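Local structure of AvrA (6BE0) at residues S138-E143 with Y171-E176. The protein probably transfers the acetyl group of acetyl-CoA to serine and threonine side chains of target proteins, as a YopJ-family bacterial effector that binds inositol hexakisphosphate. Sequence-based numbering, arbitrary orientation.
Sequences SVILFE and YFAMVE
The two parallel strands of a beta-alpha-beta unit meet here, at one border of the central mixed sheet: V139, L141 and E143 lie opposite F172, M174 and E176, and bond to the backbone of Y171, A173 and V175. Strand 136-143 lies inside the sheet, and strand 170-176 is its outermost strand on this side. Five backbone hydrogen bonds join them. V139 N donates to Y171 O at 2.9 Å, and A173 N returns a bond to V139 O. L141 N donates to A173 O, and V175 N bonds to L141 O at 2.8 Å. E143 N donates to V175 O.

I140, F142, A173 and V175 share one face. I140 has CG2 anti to its backbone N, and this methyl meets V175 CG2 at 3.5 Å. The same I140 methyl lies over a face of the F142 ring, toward its rim. V175 runs alongside F142, with V175 CB 3.8 Å from F142 CD2. Helix 205-212 packs on I140 and A173.

V139, L141, F172 and M174 lie on the other face. V139 CG1 sits in plane at the edge of the F172 ring, 4.0 Å from F172 CD2. L141 CB is 3.9 Å from F172 CE2. L141 and M174 point the same way, and M174 CE reaches E143 CG at 3.9 Å. The E143 carboxylate turns elsewhere, to H124.

The E176 carboxylate accepts bonds from C147 N and S225 N. Strand 136-143, helix 151-164 and strand 170-176 follow one another, with the helix packed on F172 and M174: a beta-alpha-beta crossover with adjacent parallel strands.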
# COMPACT_ATOMS: atom_id res chain seq x y z
N SER A 138 -2.07 10.30 -14.72
CA SER A 138 -2.91 9.83 -13.61
C SER A 138 -2.08 9.56 -12.37
O SER A 138 -1.07 8.86 -12.42
CB SER A 138 -3.67 8.56 -14.02
OG SER A 138 -4.43 8.06 -12.93
N VAL A 139 -2.51 10.13 -11.25
CA VAL A 139 -1.85 9.95 -9.97
C VAL A 139 -2.87 9.53 -8.93
O VAL A 139 -3.80 10.28 -8.63
CB VAL A 139 -1.14 11.24 -9.51
CG1 VAL A 139 -0.42 11.03 -8.19
CG2 VAL A 139 -0.16 11.72 -10.58
N ILE A 140 -2.71 8.33 -8.38
CA ILE A 140 -3.65 7.81 -7.39
C ILE A 140 -2.94 7.46 -6.09
O ILE A 140 -2.07 6.60 -6.06
CB ILE A 140 -4.40 6.58 -7.91
CG1 ILE A 140 -5.15 6.94 -9.20
CG2 ILE A 140 -5.38 6.07 -6.85
CD1 ILE A 140 -5.85 5.77 -9.86
N LEU A 141 -3.34 8.14 -5.02
CA LEU A 141 -2.81 7.89 -3.68
C LEU A 141 -3.67 6.86 -2.97
O LEU A 141 -4.86 7.06 -2.78
CB LEU A 141 -2.76 9.19 -2.88
CG LEU A 141 -2.35 9.10 -1.40
CD1 LEU A 141 -0.91 8.65 -1.25
CD2 LEU A 141 -2.58 10.43 -0.71
N PHE A 142 -3.05 5.74 -2.58
CA PHE A 142 -3.76 4.69 -1.87
C PHE A 142 -3.46 4.74 -0.38
O PHE A 142 -2.29 4.68 0.03
CB PHE A 142 -3.40 3.31 -2.43
CG PHE A 142 -3.87 3.09 -3.84
CD1 PHE A 142 -3.07 3.44 -4.91
CD2 PHE A 142 -5.12 2.55 -4.09
CE1 PHE A 142 -3.50 3.24 -6.21
CE2 PHE A 142 -5.55 2.34 -5.39
CZ PHE A 142 -4.75 2.69 -6.44
N GLU A 143 -4.51 4.87 0.42
CA GLU A 143 -4.40 4.81 1.87
C GLU A 143 -4.86 3.44 2.35
O GLU A 143 -6.03 3.09 2.19
CB GLU A 143 -5.24 5.92 2.52
CG GLU A 143 -4.71 7.33 2.29
CD GLU A 143 -3.39 7.59 3.00
OE1 GLU A 143 -3.00 6.77 3.86
OE2 GLU A 143 -2.75 8.62 2.70
N TYR A 171 -4.27 14.44 -13.47
CA TYR A 171 -5.45 14.16 -12.66
C TYR A 171 -5.10 13.35 -11.42
O TYR A 171 -4.40 12.34 -11.50
CB TYR A 171 -6.49 13.42 -13.51
CG TYR A 171 -6.91 14.19 -14.74
CD1 TYR A 171 -6.23 14.04 -15.94
CD2 TYR A 171 -7.98 15.08 -14.69
CE1 TYR A 171 -6.61 14.75 -17.06
CE2 TYR A 171 -8.37 15.79 -15.81
CZ TYR A 171 -7.68 15.62 -17.00
OH TYR A 171 -8.06 16.33 -18.12
N PHE A 172 -5.61 13.79 -10.27
CA PHE A 172 -5.29 13.18 -8.99
C PHE A 172 -6.53 12.61 -8.30
O PHE A 172 -7.62 13.17 -8.38
CB PHE A 172 -4.61 14.20 -8.07
CG PHE A 172 -4.45 13.73 -6.66
CD1 PHE A 172 -5.35 14.11 -5.68
CD2 PHE A 172 -3.40 12.90 -6.30
CE1 PHE A 172 -5.21 13.68 -4.38
CE2 PHE A 172 -3.25 12.46 -5.00
CZ PHE A 172 -4.16 12.85 -4.04
N ALA A 173 -6.33 11.50 -7.60
CA ALA A 173 -7.39 10.87 -6.82
C ALA A 173 -6.80 10.17 -5.61
O ALA A 173 -5.70 9.64 -5.66
CB ALA A 173 -8.18 9.89 -7.68
N MET A 174 -7.55 10.18 -4.51
CA MET A 174 -7.14 9.49 -3.29
C MET A 174 -8.13 8.36 -3.01
O MET A 174 -9.34 8.56 -3.09
CB MET A 174 -7.07 10.47 -2.12
CG MET A 174 -6.75 9.83 -0.78
SD MET A 174 -6.49 11.08 0.48
CE MET A 174 -7.24 10.29 1.90
N VAL A 175 -7.61 7.18 -2.71
CA VAL A 175 -8.44 5.99 -2.53
C VAL A 175 -8.32 5.43 -1.12
O VAL A 175 -7.23 5.12 -0.64
CB VAL A 175 -8.06 4.89 -3.55
CG1 VAL A 175 -8.90 3.64 -3.33
CG2 VAL A 175 -8.24 5.41 -4.97
N GLU A 176 -9.47 5.31 -0.46
CA GLU A 176 -9.55 4.68 0.85
C GLU A 176 -9.71 3.17 0.67
O GLU A 176 -10.56 2.73 -0.10
CB GLU A 176 -10.73 5.25 1.64
CG GLU A 176 -10.97 4.60 3.00
CD GLU A 176 -12.31 4.99 3.60
OE1 GLU A 176 -13.34 4.83 2.91
OE2 GLU A 176 -12.33 5.46 4.76